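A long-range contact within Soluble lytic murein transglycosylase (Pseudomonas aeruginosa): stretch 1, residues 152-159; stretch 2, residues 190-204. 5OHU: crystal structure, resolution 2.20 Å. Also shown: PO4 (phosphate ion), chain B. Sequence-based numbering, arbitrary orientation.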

ATOM      1  N   LEU A 152     -17.815 -11.554  11.885  1.00 13.92           N
ATOM      2  CA  LEU A 152     -16.799 -11.107  12.825  1.00 13.63           C
ATOM      3  C   LEU A 152     -16.062 -12.273  13.455  1.00 19.56           C
ATOM      4  O   LEU A 152     -14.940 -12.090  13.942  1.00 17.84           O
ATOM      5  N   TRP A 153     -16.680 -13.457  13.472  1.00 16.59           N
ATOM      6  CA  TRP A 153     -16.042 -14.622  14.064  1.00 16.72           C
ATOM      7  C   TRP A 153     -15.001 -15.206  13.118  1.00 24.09           C
ATOM      8  O   TRP A 153     -13.942 -15.660  13.568  1.00 21.36           O
ATOM      9  N   LEU A 154     -15.265 -15.165  11.805  1.00 17.80           N
ATOM     10  CA  LEU A 154     -14.385 -15.808  10.822  1.00 13.08           C
ATOM     11  C   LEU A 154     -13.231 -14.874  10.477  1.00 22.68           C
ATOM     12  O   LEU A 154     -13.104 -14.351   9.367  1.00 21.18           O
ATOM     13  N   VAL A 155     -12.362 -14.695  11.468  1.00 14.74           N
ATOM     14  CA  VAL A 155     -11.255 -13.764  11.407  1.00 16.13           C
ATOM     15  C   VAL A 155     -10.098 -14.391  12.171  1.00 22.52           C
ATOM     16  O   VAL A 155     -10.290 -14.947  13.258  1.00 24.46           O
ATOM     17  N   GLY A 156      -8.890 -14.279  11.613  1.00 19.56           N
ATOM     18  CA  GLY A 156      -7.703 -14.938  12.109  1.00 23.68           C
ATOM     19  C   GLY A 156      -6.955 -14.252  13.227  1.00 21.58           C
ATOM     20  O   GLY A 156      -5.872 -14.708  13.591  1.00 29.09           O
ATOM     21  N   LYS A 157      -7.508 -13.189  13.797  1.00 28.85           N
ATOM     22  CA  LYS A 157      -6.895 -12.424  14.870  1.00 22.74           C
ATOM     23  C   LYS A 157      -7.862 -12.325  16.041  1.00 24.41           C
ATOM     24  O   LYS A 157      -9.068 -12.563  15.904  1.00 22.89           O
ATOM     25  N   SER A 158      -7.318 -11.997  17.206  1.00 19.50           N
ATOM     26  CA  SER A 158      -8.162 -11.786  18.368  1.00 29.69           C
ATOM     27  C   SER A 158      -9.032 -10.545  18.178  1.00 28.43           C
ATOM     28  O   SER A 158      -8.575  -9.508  17.685  1.00 25.41           O
ATOM     29  N   GLN A 159     -10.288 -10.669  18.547  1.00 21.73           N
ATOM     30  CA  GLN A 159     -11.261  -9.610  18.407  1.00 21.98           C
ATOM     31  C   GLN A 159     -11.474  -8.904  19.742  1.00 26.00           C
ATOM     32  O   GLN A 159     -11.148  -9.440  20.806  1.00 32.83           O
ATOM     33  N   GLU A 190      -3.354 -19.442   9.397  1.00 20.31           N
ATOM     34  CA  GLU A 190      -2.879 -18.726   8.212  1.00 26.80           C
ATOM     35  C   GLU A 190      -2.251 -17.389   8.587  1.00 27.53           C
ATOM     36  O   GLU A 190      -1.235 -16.988   8.017  1.00 35.05           O
ATOM     37  N   ALA A 191      -2.848 -16.679   9.537  1.00 27.62           N
ATOM     38  CA  ALA A 191      -2.351 -15.379   9.960  1.00 21.58           C
ATOM     39  C   ALA A 191      -1.219 -15.491  10.967  1.00 28.50           C
ATOM     40  O   ALA A 191      -0.776 -14.461  11.490  1.00 31.48           O
ATOM     41  N   ARG A 192      -0.762 -16.712  11.258  1.00 27.69           N
ATOM     42  CA  ARG A 192       0.355 -16.953  12.174  1.00 27.56           C
ATOM     43  C   ARG A 192       0.045 -16.476  13.588  1.00 24.41           C
ATOM     44  O   ARG A 192       0.957 -16.132  14.340  1.00 28.28           O
ATOM     45  N   ASN A 193      -1.238 -16.456  13.967  1.00 24.37           N
ATOM     46  CA  ASN A 193      -1.644 -16.186  15.348  1.00 22.30           C
ATOM     47  C   ASN A 193      -1.888 -17.520  16.059  1.00 23.13           C
ATOM     48  O   ASN A 193      -3.018 -17.988  16.205  1.00 23.02           O
ATOM     49  N   TYR A 194      -0.795 -18.131  16.534  1.00 23.62           N
ATOM     50  CA  TYR A 194      -0.877 -19.512  17.011  1.00 27.79           C
ATOM     51  C   TYR A 194      -1.464 -19.621  18.408  1.00 31.34           C
ATOM     52  O   TYR A 194      -2.052 -20.654  18.742  1.00 32.08           O
ATOM     53  N   SER A 195      -1.347 -18.580  19.227  1.00 27.58           N
ATOM     54  CA  SER A 195      -1.975 -18.624  20.538  1.00 27.85           C
ATOM     55  C   SER A 195      -3.493 -18.681  20.392  1.00 25.65           C
ATOM     56  O   SER A 195      -4.162 -19.529  20.992  1.00 28.02           O
ATOM     57  N   LEU A 196      -4.051 -17.804  19.557  1.00 20.15           N
ATOM     58  CA  LEU A 196      -5.450 -17.930  19.176  1.00 18.43           C
ATOM     59  C   LEU A 196      -5.750 -19.323  18.622  1.00 25.56           C
ATOM     60  O   LEU A 196      -6.661 -20.006  19.100  1.00 27.12           O
ATOM     61  N   ALA A 197      -4.981 -19.763  17.617  1.00 20.88           N
ATOM     62  CA  ALA A 197      -5.259 -21.045  16.962  1.00 17.99           C
ATOM     63  C   ALA A 197      -5.241 -22.195  17.961  1.00 18.28           C
ATOM     64  O   ALA A 197      -6.108 -23.079  17.925  1.00 22.66           O
ATOM     65  N   SER A 198      -4.275 -22.183  18.879  1.00 15.78           N
ATOM     66  CA  SER A 198      -4.194 -23.250  19.866  1.00 30.27           C
ATOM     67  C   SER A 198      -5.352 -23.188  20.849  1.00 30.96           C
ATOM     68  O   SER A 198      -5.834 -24.234  21.298  1.00 38.98           O
ATOM     69  N   HIS A 199      -5.817 -21.985  21.191  1.00 25.01           N
ATOM     70  CA  HIS A 199      -7.012 -21.871  22.022  1.00 20.35           C
ATOM     71  C   HIS A 199      -8.243 -22.407  21.294  1.00 24.68           C
ATOM     72  O   HIS A 199      -9.052 -23.139  21.881  1.00 25.40           O
ATOM     73  N   LEU A 200      -8.404 -22.064  20.011  1.00 17.44           N
ATOM     74  CA  LEU A 200      -9.479 -22.675  19.235  1.00 22.62           C
ATOM     75  C   LEU A 200      -9.326 -24.188  19.180  1.00 25.03           C
ATOM     76  O   LEU A 200     -10.317 -24.920  19.257  1.00 29.83           O
ATOM     77  N   ALA A 201      -8.088 -24.674  19.063  1.00 18.96           N
ATOM     78  CA  ALA A 201      -7.864 -26.112  18.974  1.00 25.83           C
ATOM     79  C   ALA A 201      -8.330 -26.824  20.238  1.00 31.52           C
ATOM     80  O   ALA A 201      -8.897 -27.924  20.169  1.00 32.48           O
ATOM     81  N   GLN A 202      -8.125 -26.203  21.400  1.00 33.15           N
ATOM     82  CA  GLN A 202      -8.600 -26.758  22.666  1.00 39.77           C
ATOM     83  C   GLN A 202     -10.112 -26.713  22.805  1.00 38.87           C
ATOM     84  O   GLN A 202     -10.647 -27.237  23.789  1.00 49.29           O
ATOM     85  N   ARG A 203     -10.819 -26.113  21.857  1.00 33.55           N
ATOM     86  CA  ARG A 203     -12.267 -26.014  21.923  1.00 32.60           C
ATOM     87  C   ARG A 203     -12.952 -26.892  20.889  1.00 33.42           C
ATOM     88  O   ARG A 203     -14.158 -26.753  20.677  1.00 39.10           O
ATOM     89  N   LEU A 204     -12.215 -27.798  20.248  1.00 29.46           N
ATOM     90  CA  LEU A 204     -12.802 -28.703  19.269  1.00 27.67           C
ATOM     91  C   LEU A 204     -13.271 -29.979  19.962  1.00 38.96           C
ATOM     92  O   LEU A 204     -12.455 -30.652  20.608  1.00 40.95           O
TER

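This contact is small, burying 301 Å² over both sides, and it follows a simple plan: one directional hydrogen bond sits where the two backbones come close, a leucine covers the neighbouring backbone, and a tryptophan meets Leu-200 of the helix.

The polar link comes from Asn-193, the residue at the N-cap position of the helix that follows. Its side chain makes no capping bond. Instead CA-to-CB points toward the other stretch, and with chi1 in m (-68°) ND2 of Asn-193 donates to the backbone O of Gly-156 at 2.8 Å, with an almost straight N-H...O angle of 174°. ND2 of Asn-193 also lies 3.6 Å from CA of Lys-157, so the amide also packs against the loop backbone. The acceptor is a main-chain oxygen, so no side chain of the first stretch supplies it.

Apolar side chains pack on the backbone beside that bond. Leu-196 points toward the loop in rotamer t, p (178°, 53°) and carries the largest covered area, 62 Å². CD2 of Leu-196 sits 3.7 Å from O of Gly-156 and 3.6 Å from C of Lys-157, so a methyl lies against the peptide units rather than between side chains. Ala-191 also points in, placing its CB 3.9 Å from the Gly-156 O. The fit here is close: a CB built ideally on Gly-156 would fall 3.3 Å from CB of Ala-191, a tight approach that glycine avoids. Lys-157, by contrast, directs its CA-to-CB bond away overall, although its CB still comes within 3.8 Å of ND2 of Asn-193.

Aromatic packing supplies the second patch. Trp-153 starts sideways, but chi1 in t (169°) and chi2 of -96° carry the ring to the helix, where its CH2 lies 3.9 Å from CD2 of Leu-200, itself m, t and pointing in. Arg-203 reaches over in m, t, p until its NH1 stands 3.9 Å from CH2 of Trp-153, at the edge of the indole and near its plane. One ring corner thus meets both a methyl and a guanidinium.

Within the first stretch, side-chain bonds brace the loop. Gln-159, m, m, folds back so that its NE2 donates to O of Leu-152 at 3.0 Å, while NZ of Lys-157 gives a weak bond to OE1 of Gln-159 at 3.3 Å. The phosphate, probably from the crystallisation liquor, accepts a hydrogen bond at O2 from the backbone N of Gln-159 at 2.7 Å.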

ATOM      1  CB  LEU A 152     -17.423 -10.237  13.919  1.00 17.00           C
ATOM      2  CG  LEU A 152     -17.883  -8.898  13.348  1.00 28.45           C
ATOM      3  CD1 LEU A 152     -19.036  -8.333  14.183  1.00 28.22           C
ATOM      4  CD2 LEU A 152     -16.711  -7.953  13.305  1.00 32.40           C
ATOM      5  CB  TRP A 153     -17.096 -15.677  14.428  1.00 20.57           C
ATOM      6  CG  TRP A 153     -16.497 -17.008  14.786  1.00 24.57           C
ATOM      7  CD1 TRP A 153     -16.323 -18.089  13.961  1.00 22.55           C
ATOM      8  CD2 TRP A 153     -15.974 -17.391  16.065  1.00 23.23           C
ATOM      9  NE1 TRP A 153     -15.730 -19.116  14.647  1.00 19.47           N
ATOM     10  CE2 TRP A 153     -15.500 -18.717  15.940  1.00 18.06           C
ATOM     11  CE3 TRP A 153     -15.852 -16.737  17.300  1.00 19.63           C
ATOM     12  CZ2 TRP A 153     -14.903 -19.397  16.996  1.00 13.74           C
ATOM     13  CZ3 TRP A 153     -15.265 -17.405  18.348  1.00 21.28           C
ATOM     14  CH2 TRP A 153     -14.800 -18.730  18.195  1.00 18.96           C
ATOM     15  CB  LEU A 154     -15.166 -16.218   9.582  1.00 16.57           C
ATOM     16  CG  LEU A 154     -15.918 -17.522   9.858  1.00 20.62           C
ATOM     17  CD1 LEU A 154     -16.851 -17.904   8.708  1.00 15.07           C
ATOM     18  CD2 LEU A 154     -14.914 -18.617  10.181  1.00 16.11           C
ATOM     19  CB  VAL A 155     -11.636 -12.386  12.006  1.00 22.84           C
ATOM     20  CG1 VAL A 155     -10.427 -11.519  12.108  1.00 20.38           C
ATOM     21  CG2 VAL A 155     -12.701 -11.663  11.149  1.00 23.59           C
ATOM     22  CB  LYS A 157      -6.494 -11.018  14.392  1.00 32.64           C
ATOM     23  CG  LYS A 157      -7.642 -10.171  13.857  1.00 39.46           C
ATOM     24  CD  LYS A 157      -7.149  -8.853  13.254  1.00 50.70           C
ATOM     25  CE  LYS A 157      -7.524  -7.639  14.113  1.00 65.34           C
ATOM     26  NZ  LYS A 157      -8.968  -7.251  14.007  1.00 72.94           N
ATOM     27  CB  SER A 158      -7.308 -11.654  19.618  1.00 36.76           C
ATOM     28  OG  SER A 158      -6.474 -12.785  19.755  1.00 43.66           O
ATOM     29  CB  GLN A 159     -12.586 -10.181  17.885  1.00 22.51           C
ATOM     30  CG  GLN A 159     -12.578 -10.698  16.434  1.00 13.44           C
ATOM     31  CD  GLN A 159     -12.343  -9.608  15.343  1.00 23.14           C
ATOM     32  OE1 GLN A 159     -11.486  -8.732  15.469  1.00 27.30           O
ATOM     33  NE2 GLN A 159     -13.144  -9.661  14.286  1.00 19.76           N
ATOM     34  CB  GLU A 190      -4.033 -18.517   7.229  1.00 27.12           C
ATOM     35  CG  GLU A 190      -4.451 -19.784   6.494  1.00 40.26           C
ATOM     36  CD  GLU A 190      -5.786 -19.659   5.782  1.00 47.73           C
ATOM     37  OE1 GLU A 190      -6.490 -18.660   6.021  1.00 61.54           O
ATOM     38  OE2 GLU A 190      -6.140 -20.565   4.995  1.00 44.88           O
ATOM     39  CB  ALA A 191      -3.490 -14.549  10.552  1.00 17.65           C
ATOM     40  CB  ARG A 192       1.649 -16.303  11.669  1.00 26.03           C
ATOM     41  CG  ARG A 192       2.040 -16.690  10.260  1.00 29.34           C
ATOM     42  CD  ARG A 192       3.283 -15.951   9.784  1.00 35.42           C
ATOM     43  NE  ARG A 192       3.426 -16.044   8.332  1.00 41.19           N
ATOM     44  CZ  ARG A 192       4.281 -16.851   7.702  1.00 45.35           C
ATOM     45  NH1 ARG A 192       5.090 -17.643   8.395  1.00 47.19           N
ATOM     46  NH2 ARG A 192       4.323 -16.867   6.372  1.00 43.24           N
ATOM     47  CB  ASN A 193      -2.866 -15.278  15.375  1.00 34.38           C
ATOM     48  CG  ASN A 193      -2.552 -13.880  14.877  1.00 51.42           C
ATOM     49  OD1 ASN A 193      -1.459 -13.362  15.116  1.00 55.90           O
ATOM     50  ND2 ASN A 193      -3.495 -13.268  14.167  1.00 50.92           N
ATOM     51  CB  TYR A 194       0.494 -20.185  16.960  1.00 24.79           C
ATOM     52  CG  TYR A 194       1.132 -20.095  15.588  1.00 32.04           C
ATOM     53  CD1 TYR A 194       0.515 -20.671  14.480  1.00 33.36           C
ATOM     54  CD2 TYR A 194       2.344 -19.434  15.396  1.00 29.66           C
ATOM     55  CE1 TYR A 194       1.091 -20.592  13.208  1.00 33.09           C
ATOM     56  CE2 TYR A 194       2.928 -19.348  14.126  1.00 28.91           C
ATOM     57  CZ  TYR A 194       2.295 -19.932  13.039  1.00 32.22           C
ATOM     58  OH  TYR A 194       2.869 -19.856  11.787  1.00 23.89           O
ATOM     59  CB  SER A 195      -1.528 -17.418  21.363  1.00 37.92           C
ATOM     60  OG  SER A 195      -2.179 -17.393  22.618  1.00 52.49           O
ATOM     61  CB  LEU A 196      -5.802 -16.849  18.154  1.00 13.26           C
ATOM     62  CG  LEU A 196      -7.245 -16.929  17.644  1.00 19.03           C
ATOM     63  CD1 LEU A 196      -8.251 -16.946  18.761  1.00 13.41           C
ATOM     64  CD2 LEU A 196      -7.551 -15.826  16.634  1.00 26.51           C
ATOM     65  CB  ALA A 197      -4.245 -21.291  15.839  1.00 16.64           C
ATOM     66  CB  SER A 198      -2.859 -23.192  20.607  1.00 27.56           C
ATOM     67  OG  SER A 198      -1.792 -23.504  19.731  1.00 37.73           O
ATOM     68  CB  HIS A 199      -7.208 -20.423  22.442  1.00 27.58           C
ATOM     69  CG  HIS A 199      -6.244 -19.972  23.493  1.00 50.53           C
ATOM     70  ND1 HIS A 199      -5.691 -18.709  23.506  1.00 60.07           N
ATOM     71  CD2 HIS A 199      -5.735 -20.617  24.568  1.00 61.18           C
ATOM     72  CE1 HIS A 199      -4.880 -18.596  24.542  1.00 67.09           C
ATOM     73  NE2 HIS A 199      -4.890 -19.740  25.204  1.00 69.31           N
ATOM     74  CB  LEU A 200      -9.525 -22.082  17.825  1.00 17.36           C
ATOM     75  CG  LEU A 200      -9.815 -20.575  17.785  1.00 17.97           C
ATOM     76  CD1 LEU A 200      -9.598 -20.034  16.391  1.00 15.76           C
ATOM     77  CD2 LEU A 200     -11.242 -20.298  18.191  1.00 16.10           C
ATOM     78  CB  ALA A 201      -6.382 -26.392  18.703  1.00 23.31           C
ATOM     79  CB  GLN A 202      -7.961 -26.016  23.842  1.00 43.02           C
ATOM     80  CG  GLN A 202      -6.491 -26.343  24.053  1.00 55.37           C
ATOM     81  CD  GLN A 202      -5.801 -25.356  24.973  1.00 71.19           C
ATOM     82  OE1 GLN A 202      -6.314 -24.266  25.232  1.00 76.84           O
ATOM     83  NE2 GLN A 202      -4.633 -25.733  25.475  1.00 77.10           N
ATOM     84  CB  ARG A 203     -12.698 -24.560  21.755  1.00 39.68           C
ATOM     85  CG  ARG A 203     -12.109 -23.630  22.810  1.00 50.35           C
ATOM     86  CD  ARG A 203     -12.556 -22.206  22.558  1.00 58.42           C
ATOM     87  NE  ARG A 203     -14.005 -22.151  22.403  1.00 62.43           N
ATOM     88  CZ  ARG A 203     -14.684 -21.069  22.047  1.00 59.88           C
ATOM     89  NH1 ARG A 203     -14.046 -19.931  21.800  1.00 58.75           N
ATOM     90  NH2 ARG A 203     -16.003 -21.132  21.939  1.00 55.70           N
ATOM     91  CB  LEU A 204     -11.797 -29.035  18.180  1.00 20.32           C
ATOM     92  CG  LEU A 204     -11.300 -27.901  17.275  1.00 28.69           C
ATOM     93  CD1 LEU A 204     -10.056 -28.349  16.483  1.00 14.52           C
ATOM     94  CD2 LEU A 204     -12.390 -27.435  16.330  1.00 20.65           C
TER
HETATM   95  P   PO4 B 701     -11.877 -13.575  20.651  1.00 47.47           P
HETATM   96  O1  PO4 B 701     -10.912 -13.788  21.786  1.00 51.20           O
HETATM   97  O2  PO4 B 701     -11.135 -13.041  19.455  1.00 34.88           O
HETATM   98  O3  PO4 B 701     -12.552 -14.889  20.333  1.00 47.35           O
HETATM   99  O4  PO4 B 701     -12.931 -12.573  21.056  1.00 56.00           O